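Long-range contacts in PelD (Pseudomonas aeruginosa, PDB 4EU0), which binds cyclic di-GMP through a degenerate GGDEF domain joined to a GAF domain, acting as an effector involved in pellicle formation: residues A[48-53]-A[115-120]; A[183-187]-A[269-273]; A[212-216]-A[227-233]. All blocks are in the same frame, centred on the assembly; numbering follows the deposited sequence.

Interaction 1 (A[48-53]-A[115-120]); sequences RVRYDR and GRILAL
Val49 (chi1 t) lies over the backbone of the strand that begins at Ile117: its CG1 is 3.9 Å from Ile117 CG2 and its CG2 3.7 Å from Leu120 CB, a beta-branched shape that fills the space beneath helix 74-82, where Leu80 touches both Val49 and Ile117. The register is antiparallel, with Arg48 and Ala119 a non-hydrogen-bonded pair (CA-CA 4.4 Å), and Val49 N donates to Leu118 O at 3.1 Å. Beyond it the chains part and one water bridges Arg50 O (2.7 Å) and Ile117 O (2.9 Å). Arg50 to Arg53 form a type I turn, Arg53 N to Arg50 O 3.1 Å. Arg53, extended (m, t, t), lays its guanidinium against Ile117, NE 3.6 Å from CG1, and NH2 makes a weak 3.2 Å bond to Gly115 O; NH1 bonds Leu80 O. Gly115 has positive phi (93°), where a CB would crowd the preceding carbonyl. Here two inner, neighbouring strands of the antiparallel GAF-domain sheet fray at their ends into turn and loop.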
loop_
_atom_site.group_PDB
_atom_site.type_symbol
_atom_site.label_atom_id
_atom_site.label_comp_id
_atom_site.label_asym_id
_atom_site.label_seq_id
_atom_site.Cartn_x
_atom_site.Cartn_y
_atom_site.Cartn_z
ATOM N N ARG A 48 15.663 6.970 12.620
ATOM C CA ARG A 48 14.643 7.973 12.335
ATOM C C ARG A 48 15.234 9.079 11.465
ATOM O O ARG A 48 16.377 9.487 11.661
ATOM C CB ARG A 48 14.071 8.567 13.628
ATOM C CG ARG A 48 13.026 9.658 13.400
ATOM C CD ARG A 48 12.606 10.356 14.691
ATOM N NE ARG A 48 11.941 9.453 15.630
ATOM C CZ ARG A 48 10.666 9.073 15.560
ATOM N NH1 ARG A 48 9.870 9.499 14.582
ATOM N NH2 ARG A 48 10.180 8.249 16.479
ATOM N N VAL A 49 14.450 9.555 10.504
ATOM C CA VAL A 49 14.854 10.682 9.675
ATOM C C VAL A 49 14.008 11.905 10.026
ATOM O O VAL A 49 12.780 11.827 10.042
ATOM C CB VAL A 49 14.745 10.349 8.172
ATOM C CG1 VAL A 49 15.018 11.579 7.317
ATOM C CG2 VAL A 49 15.719 9.226 7.814
ATOM N N ARG A 50 14.681 13.020 10.308
ATOM C CA ARG A 50 14.013 14.274 10.682
ATOM C C ARG A 50 13.327 14.925 9.482
ATOM O O ARG A 50 13.489 14.475 8.348
ATOM C CB ARG A 50 15.003 15.259 11.307
ATOM C CG ARG A 50 15.871 14.677 12.398
ATOM C CD ARG A 50 16.549 15.780 13.194
ATOM N NE ARG A 50 17.892 15.401 13.629
ATOM C CZ ARG A 50 18.163 14.608 14.664
ATOM N NH1 ARG A 50 17.180 14.087 15.388
ATOM N NH2 ARG A 50 19.424 14.330 14.972
ATOM N N TYR A 51 12.570 15.992 9.736
ATOM C CA TYR A 51 11.827 16.675 8.677
ATOM C C TYR A 51 12.732 17.254 7.585
ATOM O O TYR A 51 12.364 17.250 6.409
ATOM C CB TYR A 51 10.926 17.768 9.263
ATOM C CG TYR A 51 9.994 18.385 8.245
ATOM C CD1 TYR A 51 8.959 17.641 7.682
ATOM C CD2 TYR A 51 10.152 19.708 7.841
ATOM C CE1 TYR A 51 8.099 18.202 6.743
ATOM C CE2 TYR A 51 9.298 20.278 6.902
ATOM C CZ TYR A 51 8.276 19.520 6.361
ATOM O OH TYR A 51 7.428 20.068 5.431
ATOM N N ASP A 52 13.912 17.735 7.976
ATOM C CA ASP A 52 14.865 18.324 7.030
ATOM C C ASP A 52 15.727 17.288 6.281
ATOM O O ASP A 52 16.706 17.649 5.628
ATOM C CB ASP A 52 15.741 19.380 7.727
ATOM C CG ASP A 52 16.531 18.820 8.909
ATOM O OD1 ASP A 52 16.488 17.596 9.165
ATOM O OD2 ASP A 52 17.207 19.625 9.583
ATOM N N ARG A 53 15.342 16.015 6.375
ATOM C CA ARG A 53 16.022 14.899 5.685
ATOM C C ARG A 53 17.439 14.614 6.205
ATOM O O ARG A 53 18.323 14.198 5.446
ATOM C CB ARG A 53 16.014 15.087 4.158
ATOM C CG ARG A 53 14.633 15.021 3.519
ATOM C CD ARG A 53 14.729 14.916 2.002
ATOM N NE ARG A 53 13.450 14.543 1.398
ATOM C CZ ARG A 53 13.304 14.001 0.191
ATOM N NH1 ARG A 53 14.361 13.742 -0.572
ATOM N NH2 ARG A 53 12.091 13.712 -0.254
ATOM N N GLY A 115 6.020 11.576 -0.075
ATOM C CA GLY A 115 7.440 11.834 -0.277
ATOM C C GLY A 115 8.191 12.189 0.996
ATOM O O GLY A 115 9.334 12.630 0.929
ATOM N N ARG A 116 7.557 11.984 2.149
ATOM C CA ARG A 116 8.201 12.235 3.445
ATOM C C ARG A 116 9.068 11.041 3.835
ATOM O O ARG A 116 8.591 9.909 3.875
ATOM C CB ARG A 116 7.147 12.502 4.527
ATOM C CG ARG A 116 7.641 13.321 5.731
ATOM C CD ARG A 116 6.474 14.048 6.383
ATOM N NE ARG A 116 6.687 14.359 7.801
ATOM C CZ ARG A 116 5.774 14.920 8.587
ATOM N NH1 ARG A 116 4.585 15.250 8.095
ATOM N NH2 ARG A 116 6.042 15.159 9.864
ATOM N N ILE A 117 10.350 11.297 4.090
ATOM C CA ILE A 117 11.271 10.248 4.532
ATOM C C ILE A 117 11.113 10.125 6.039
ATOM O O ILE A 117 11.522 11.022 6.784
ATOM C CB ILE A 117 12.762 10.602 4.235
ATOM C CG1 ILE A 117 12.933 11.374 2.913
ATOM C CG2 ILE A 117 13.663 9.373 4.360
ATOM C CD1 ILE A 117 12.518 10.688 1.660
ATOM N N LEU A 118 10.500 9.028 6.477
ATOM C CA LEU A 118 10.232 8.795 7.893
ATOM C C LEU A 118 11.427 8.175 8.601
ATOM O O LEU A 118 11.683 8.480 9.765
ATOM C CB LEU A 118 9.025 7.872 8.060
ATOM C CG LEU A 118 7.607 8.450 7.997
ATOM C CD1 LEU A 118 7.284 9.064 6.646
ATOM C CD2 LEU A 118 6.623 7.346 8.314
ATOM N N ALA A 119 12.145 7.312 7.882
ATOM C CA ALA A 119 13.191 6.473 8.467
ATOM C C ALA A 119 14.207 6.041 7.421
ATOM O O ALA A 119 13.977 6.177 6.216
ATOM C CB ALA A 119 12.573 5.247 9.136
ATOM N N LEU A 120 15.329 5.509 7.897
ATOM C CA LEU A 120 16.403 5.061 7.027
ATOM C C LEU A 120 16.844 3.653 7.431
ATOM O O LEU A 120 17.089 3.393 8.606
ATOM C CB LEU A 120 17.566 6.059 7.139
ATOM C CG LEU A 120 18.912 5.858 6.444
ATOM C CD1 LEU A 120 19.691 7.166 6.490
ATOM C CD2 LEU A 120 19.701 4.789 7.135
HETATM O O HOH W 1 12.330 13.754 6.049
HETATM O O HOH W 2 11.064 14.195 3.747
#

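Interaction 2 (A[183-187]-A[269-273]); sequences LPACL and QYELD
Leu272, Leu187 and Ala185 bury the most surface where strands 185-192 and 265-272 pair antiparallel, the latter an outermost strand of the four-stranded sheet of the GGDEF-type domain. The axes of 185-187 and 269-272 approach to 4.7 Å at 155°. Leu187 faces Tyr270 as a hydrogen-bonded pair (CA-CA 5.0 Å): Leu187 N to Tyr270 O and Tyr270 N to Leu187 O are both 2.8 Å. Cys186 and Glu271 form a non-hydrogen-bonded pair (CA-CA 4.5 Å). Leu272 N reaches Ala185 O at 2.9 Å. Ala185, Leu187, Tyr270 and Leu272 share one face. Leu272 (m, p) brings CD2 to 4.0 Å from Ala185 CB and CD1 to 4.4 Å from Leu187 CB; the small alanine suits this close packing. Leu272 and Leu187 meet helix 162-181, Leu187 and Tyr270 helix 280-288. Helix 236-253 packs on the face of Cys186 and Glu271, and its Gln240 hydrogen-bonds NE2 of the extended Gln269 (t, t). Past the last bonds, a water spans Leu183 O (3.0 Å) and Leu272 O (2.8 Å).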
loop_
_atom_site.group_PDB
_atom_site.type_symbol
_atom_site.label_atom_id
_atom_site.label_comp_id
_atom_site.label_asym_id
_atom_site.label_seq_id
_atom_site.Cartn_x
_atom_site.Cartn_y
_atom_site.Cartn_z
ATOM N N LEU A 183 4.331 -3.715 -10.303
ATOM C CA LEU A 183 3.494 -4.587 -9.469
ATOM C C LEU A 183 2.030 -4.444 -9.848
ATOM O O LEU A 183 1.574 -3.335 -10.111
ATOM C CB LEU A 183 3.685 -4.279 -7.976
ATOM C CG LEU A 183 5.094 -4.539 -7.430
ATOM C CD1 LEU A 183 5.087 -4.309 -5.926
ATOM C CD2 LEU A 183 5.589 -5.935 -7.752
ATOM N N PRO A 184 1.290 -5.574 -9.885
ATOM C CA PRO A 184 -0.110 -5.530 -10.296
ATOM C C PRO A 184 -1.078 -5.109 -9.196
ATOM O O PRO A 184 -0.843 -5.365 -8.012
ATOM C CB PRO A 184 -0.386 -6.977 -10.735
ATOM C CG PRO A 184 0.516 -7.801 -9.870
ATOM C CD PRO A 184 1.756 -6.958 -9.656
ATOM N N ALA A 185 -2.150 -4.436 -9.605
ATOM C CA ALA A 185 -3.285 -4.165 -8.733
ATOM C C ALA A 185 -4.508 -3.990 -9.615
ATOM O O ALA A 185 -4.374 -3.726 -10.810
ATOM C CB ALA A 185 -3.047 -2.903 -7.906
ATOM N N CYS A 186 -5.694 -4.134 -9.024
ATOM C CA CYS A 186 -6.940 -4.011 -9.763
ATOM C C CYS A 186 -7.895 -3.098 -9.017
ATOM O O CYS A 186 -8.004 -3.192 -7.792
ATOM C CB CYS A 186 -7.596 -5.386 -9.902
ATOM S SG CYS A 186 -8.888 -5.458 -11.153
ATOM N N LEU A 187 -8.575 -2.230 -9.760
ATOM C CA LEU A 187 -9.702 -1.466 -9.241
ATOM C C LEU A 187 -10.990 -2.029 -9.819
ATOM O O LEU A 187 -11.120 -2.153 -11.040
ATOM C CB LEU A 187 -9.620 0.006 -9.663
ATOM C CG LEU A 187 -9.360 1.155 -8.696
ATOM C CD1 LEU A 187 -9.566 2.490 -9.446
ATOM C CD2 LEU A 187 -10.215 1.088 -7.424
ATOM N N GLN A 269 -13.944 -2.731 -14.450
ATOM C CA GLN A 269 -12.643 -3.134 -13.924
ATOM C C GLN A 269 -11.552 -2.283 -14.548
ATOM O O GLN A 269 -11.606 -1.969 -15.737
ATOM C CB GLN A 269 -12.414 -4.617 -14.240
ATOM C CG GLN A 269 -11.151 -5.226 -13.669
ATOM C CD GLN A 269 -10.993 -6.710 -14.013
ATOM O OE1 GLN A 269 -11.943 -7.389 -14.398
ATOM N NE2 GLN A 269 -9.782 -7.216 -13.850
ATOM N N TYR A 270 -10.572 -1.899 -13.737
ATOM C CA TYR A 270 -9.411 -1.162 -14.208
ATOM C C TYR A 270 -8.151 -1.818 -13.654
ATOM O O TYR A 270 -7.933 -1.829 -12.442
ATOM C CB TYR A 270 -9.505 0.302 -13.760
ATOM C CG TYR A 270 -8.365 1.175 -14.232
ATOM C CD1 TYR A 270 -8.458 1.887 -15.426
ATOM C CD2 TYR A 270 -7.198 1.288 -13.483
ATOM C CE1 TYR A 270 -7.418 2.693 -15.858
ATOM C CE2 TYR A 270 -6.144 2.093 -13.909
ATOM C CZ TYR A 270 -6.265 2.785 -15.101
ATOM O OH TYR A 270 -5.229 3.579 -15.536
ATOM N N GLU A 271 -7.316 -2.359 -14.541
ATOM C CA GLU A 271 -6.057 -2.973 -14.101
ATOM C C GLU A 271 -4.960 -1.925 -14.100
ATOM O O GLU A 271 -4.709 -1.281 -15.124
ATOM C CB GLU A 271 -5.661 -4.145 -15.002
ATOM C CG GLU A 271 -6.449 -5.430 -14.759
ATOM C CD GLU A 271 -5.796 -6.643 -15.404
ATOM O OE1 GLU A 271 -4.637 -6.525 -15.853
ATOM O OE2 GLU A 271 -6.430 -7.717 -15.460
ATOM N N LEU A 272 -4.318 -1.741 -12.948
ATOM C CA LEU A 272 -3.254 -0.747 -12.820
ATOM C C LEU A 272 -2.030 -1.263 -13.554
ATOM O O LEU A 272 -1.655 -2.424 -13.403
ATOM C CB LEU A 272 -2.929 -0.467 -11.345
ATOM C CG LEU A 272 -3.845 0.496 -10.579
ATOM C CD1 LEU A 272 -5.234 -0.094 -10.303
ATOM C CD2 LEU A 272 -3.195 0.908 -9.267
ATOM N N ASP A 273 -1.424 -0.408 -14.368
ATOM C CA ASP A 273 -0.291 -0.836 -15.190
ATOM C C ASP A 273 0.504 0.349 -15.716
ATOM O O ASP A 273 -0.071 1.356 -16.152
ATOM C CB ASP A 273 -0.763 -1.745 -16.339
ATOM C CG ASP A 273 0.375 -2.535 -16.967
ATOM O OD1 ASP A 273 1.058 -1.994 -17.862
ATOM O OD2 ASP A 273 0.578 -3.704 -16.579
HETATM O O HOH W 3 0.942 -3.280 -13.004
HETATM O O HOH W 4 -2.293 -4.915 -12.865
#

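Interaction 3 (A[212-216]-A[227-233]); sequences LDVQL and LLVLLPL. With C2E (9,9'-[(2R,3R,3aS,5S,7aR,9R,10R,10aS,12S,14aR)-3,5,10,12-tetrahydroxy-5,12-dioxidooctahydro-2H,7H-difuro[3,2-d:3',2'-j][1,3,7,9,2,8]tetraoxadiphosphacyclododecine-2,9-diyl]bis(2-amino-1,9-dihydro-6H-purin-6-one)), chain B.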
loop_
_atom_site.group_PDB
_atom_site.type_symbol
_atom_site.label_atom_id
_atom_site.label_comp_id
_atom_site.label_asym_id
_atom_site.label_seq_id
_atom_site.Cartn_x
_atom_site.Cartn_y
_atom_site.Cartn_z
ATOM N N LEU A 212 -5.618 -6.523 2.472
ATOM C CA LEU A 212 -5.255 -5.136 2.189
ATOM C C LEU A 212 -6.234 -4.410 1.279
ATOM O O LEU A 212 -6.078 -3.216 1.034
ATOM C CB LEU A 212 -3.850 -5.043 1.593
ATOM C CG LEU A 212 -2.724 -5.552 2.481
ATOM C CD1 LEU A 212 -1.475 -5.742 1.651
ATOM C CD2 LEU A 212 -2.492 -4.576 3.637
ATOM N N ASP A 213 -7.251 -5.122 0.786
ATOM C CA ASP A 213 -8.237 -4.479 -0.077
ATOM C C ASP A 213 -8.940 -3.366 0.686
ATOM O O ASP A 213 -9.212 -3.497 1.894
ATOM C CB ASP A 213 -9.288 -5.460 -0.577
ATOM C CG ASP A 213 -8.707 -6.581 -1.432
ATOM O OD1 ASP A 213 -7.495 -6.595 -1.752
ATOM O OD2 ASP A 213 -9.498 -7.473 -1.795
ATOM N N VAL A 214 -9.223 -2.276 -0.019
ATOM C CA VAL A 214 -9.937 -1.146 0.555
ATOM C C VAL A 214 -11.088 -0.736 -0.348
ATOM O O VAL A 214 -11.021 -0.895 -1.584
ATOM C CB VAL A 214 -9.013 0.077 0.853
ATOM C CG1 VAL A 214 -8.073 -0.236 2.025
ATOM C CG2 VAL A 214 -8.205 0.489 -0.378
ATOM N N GLN A 215 -12.142 -0.228 0.281
ATOM C CA GLN A 215 -13.361 0.122 -0.428
ATOM C C GLN A 215 -13.794 1.548 -0.175
ATOM O O GLN A 215 -13.521 2.115 0.887
ATOM C CB GLN A 215 -14.504 -0.803 0.004
ATOM C CG GLN A 215 -14.204 -2.275 -0.133
ATOM C CD GLN A 215 -15.387 -3.110 0.290
ATOM O OE1 GLN A 215 -16.257 -2.629 1.017
ATOM N NE2 GLN A 215 -15.436 -4.352 -0.173
ATOM N N LEU A 216 -14.514 2.099 -1.148
ATOM C CA LEU A 216 -15.161 3.397 -1.033
ATOM C C LEU A 216 -16.626 3.277 -1.431
ATOM O O LEU A 216 -16.948 2.760 -2.505
ATOM C CB LEU A 216 -14.495 4.431 -1.946
ATOM C CG LEU A 216 -13.521 5.487 -1.442
ATOM C CD1 LEU A 216 -13.511 6.680 -2.400
ATOM C CD2 LEU A 216 -13.858 5.942 -0.026
ATOM N N LEU A 227 -19.760 1.100 -5.421
ATOM C CA LEU A 227 -18.755 0.630 -4.485
ATOM C C LEU A 227 -17.448 0.397 -5.220
ATOM O O LEU A 227 -17.357 -0.472 -6.093
ATOM C CB LEU A 227 -19.201 -0.638 -3.771
ATOM C CG LEU A 227 -18.200 -1.069 -2.689
ATOM C CD1 LEU A 227 -18.272 -0.158 -1.455
ATOM C CD2 LEU A 227 -18.473 -2.467 -2.281
ATOM N N LEU A 228 -16.446 1.195 -4.871
ATOM C CA LEU A 228 -15.112 1.032 -5.419
ATOM C C LEU A 228 -14.344 0.078 -4.532
ATOM O O LEU A 228 -14.386 0.189 -3.302
ATOM C CB LEU A 228 -14.403 2.377 -5.399
ATOM C CG LEU A 228 -13.460 2.837 -6.492
ATOM C CD1 LEU A 228 -13.813 2.305 -7.890
ATOM C CD2 LEU A 228 -13.487 4.377 -6.422
ATOM N N VAL A 229 -13.646 -0.867 -5.143
ATOM C CA VAL A 229 -12.773 -1.768 -4.392
ATOM C C VAL A 229 -11.404 -1.799 -5.044
ATOM O O VAL A 229 -11.282 -2.143 -6.212
ATOM C CB VAL A 229 -13.310 -3.224 -4.321
ATOM C CG1 VAL A 229 -12.444 -4.045 -3.370
ATOM C CG2 VAL A 229 -14.768 -3.251 -3.864
ATOM N N LEU A 230 -10.377 -1.457 -4.270
ATOM C CA LEU A 230 -8.997 -1.606 -4.724
ATOM C C LEU A 230 -8.408 -2.905 -4.171
ATOM O O LEU A 230 -8.526 -3.209 -2.981
ATOM C CB LEU A 230 -8.149 -0.410 -4.268
ATOM C CG LEU A 230 -6.646 -0.506 -4.568
ATOM C CD1 LEU A 230 -6.351 -0.296 -6.059
ATOM C CD2 LEU A 230 -5.852 0.490 -3.714
ATOM N N LEU A 231 -7.767 -3.665 -5.052
ATOM C CA LEU A 231 -7.072 -4.884 -4.699
ATOM C C LEU A 231 -5.568 -4.681 -4.884
ATOM O O LEU A 231 -5.039 -4.936 -5.972
ATOM C CB LEU A 231 -7.533 -6.029 -5.616
ATOM C CG LEU A 231 -8.992 -6.505 -5.526
ATOM C CD1 LEU A 231 -9.979 -5.465 -6.061
ATOM C CD2 LEU A 231 -9.085 -7.799 -6.337
ATOM N N PRO A 232 -4.871 -4.218 -3.827
ATOM C CA PRO A 232 -3.430 -3.972 -3.967
ATOM C C PRO A 232 -2.639 -5.263 -4.105
ATOM O O PRO A 232 -3.075 -6.315 -3.630
ATOM C CB PRO A 232 -3.063 -3.289 -2.637
ATOM C CG PRO A 232 -4.371 -2.762 -2.094
ATOM C CD PRO A 232 -5.347 -3.839 -2.489
ATOM N N LEU A 233 -1.480 -5.172 -4.754
ATOM C CA LEU A 233 -0.541 -6.288 -4.835
ATOM C C LEU A 233 -1.232 -7.593 -5.246
ATOM O O LEU A 233 -1.006 -8.628 -4.656
ATOM C CB LEU A 233 0.191 -6.467 -3.497
ATOM C CG LEU A 233 0.940 -5.234 -2.992
ATOM C CD1 LEU A 233 1.425 -5.435 -1.570
ATOM C CD2 LEU A 233 2.113 -4.923 -3.906
HETATM P P1 C2E B . -10.126 -18.260 -2.452
HETATM O O2P C2E B . -10.891 -19.176 -3.381
HETATM O O1P C2E B . -10.877 -17.490 -1.396
HETATM O "O5'" C2E B . -9.273 -17.223 -3.316
HETATM C "C5'" C2E B . -8.487 -17.630 -4.435
HETATM C "C4'" C2E B . -7.590 -16.493 -4.913
HETATM O "O4'" C2E B . -8.383 -15.453 -5.509
HETATM C "C3'" C2E B . -6.769 -15.810 -3.825
HETATM O "O3'" C2E B . -5.496 -16.414 -3.569
HETATM C "C2'" C2E B . -6.580 -14.427 -4.392
HETATM O "O2'" C2E B . -5.547 -14.475 -5.382
HETATM C "C1'" C2E B . -7.893 -14.177 -5.102
HETATM N N9 C2E B . -8.872 -13.531 -4.182
HETATM C C8 C2E B . -9.990 -14.091 -3.686
HETATM N N7 C2E B . -10.660 -13.220 -2.888
HETATM C C5 C2E B . -9.952 -12.076 -2.893
HETATM C C6 C2E B . -10.077 -10.755 -2.259
HETATM O O6 C2E B . -11.134 -10.491 -1.461
HETATM N N1 C2E B . -9.123 -9.827 -2.502
HETATM C C2 C2E B . -8.040 -10.072 -3.289
HETATM N N2 C2E B . -7.138 -9.081 -3.459
HETATM N N3 C2E B . -7.861 -11.275 -3.904
HETATM C C4 C2E B . -8.765 -12.283 -3.739
HETATM P P11 C2E B . -4.817 -16.257 -2.116
HETATM O O21 C2E B . -3.426 -16.868 -2.154
HETATM O O11 C2E B . -4.974 -14.852 -1.570
HETATM O O5A C2E B . -5.719 -17.242 -1.229
HETATM C C5A C2E B . -5.837 -18.622 -1.569
HETATM C C4A C2E B . -6.846 -19.264 -0.638
HETATM O O4A C2E B . -6.470 -19.058 0.724
HETATM C C3A C2E B . -8.209 -18.613 -0.744
HETATM O O3A C2E B . -8.995 -19.175 -1.774
HETATM C C2A C2E B . -8.826 -18.846 0.610
HETATM O O2A C2E B . -9.347 -20.180 0.698
HETATM C C1A C2E B . -7.616 -18.714 1.509
HETATM N N91 C2E B . -7.512 -17.317 2.014
HETATM C C81 C2E B . -6.634 -16.374 1.626
HETATM N N71 C2E B . -6.818 -15.215 2.309
HETATM C C51 C2E B . -7.845 -15.413 3.158
HETATM C C61 C2E B . -8.568 -14.617 4.180
HETATM O O61 C2E B . -8.228 -13.328 4.442
HETATM N N11 C2E B . -9.586 -15.207 4.846
HETATM C C21 C2E B . -9.955 -16.491 4.609
HETATM N N21 C2E B . -10.985 -17.018 5.317
HETATM N N31 C2E B . -9.330 -17.276 3.693
HETATM C C41 C2E B . -8.294 -16.799 2.957
HETATM O O HOH W 5 -4.812 -7.052 -1.555
#
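This is a buried beta-hairpin contact in the GGDEF-type domain, pairing the outermost strand 214-219 with strand 225-231 and carrying part of the cyclic di-GMP pocket at one end. The axes of 214-216 and 227-231 run antiparallel at 160°, 4.6 Å apart. Two hydrogen-bonded pairs hold the ladder: Val214 N to Leu230 O is 3.2 Å and Leu230 N to Val214 O 2.8 Å, with Leu216 N to Leu228 O and Leu228 N to Leu216 O both 2.9 Å. Their branched apolar side chains share one face, where Val214, Leu216 and Leu228 meet helix 162-181. On the other face, Gln215 CG packs 3.9 Å from Val229 CG2, while its NE2 bonds Leu205 O. Just before the strand, Asp213 accepts from one guanine of the ligand: N2 to OD1 is 3.0 Å and N1 to OD2 a very short 2.5 Å. Leu231 CD2 lies 3.7 Å from N2. A carboxylate presenting two acceptors matches guanine's N1 and N2 donors, a pattern consistent with selective recognition through the Watson-Crick edge.

Interactions 2 and 3 belong to one sheet and sit about 11 Å apart, centre to centre. Strands 185-192 and 225-231 are neighbours in it, and Cys186 O lies 2.8 Å from Leu231 N, a probable hydrogen bond; Leu183 CD1 also packs 3.6 Å from Leu233 CD2. The hairpin of interaction 3 is inserted in sequence between the segments of interaction 2. Interaction 3 supplies Asp213 and Leu231 to the pocket, completed by residues such as Arg210, Thr234 and Arg245, whereas the Cys186 side chain of interaction 2 stays about 7 Å from the ligand. Interaction 1 stands apart in the GAF domain, its nearest atoms about 17 Å from interaction 2 and about 16 Å from interaction 3.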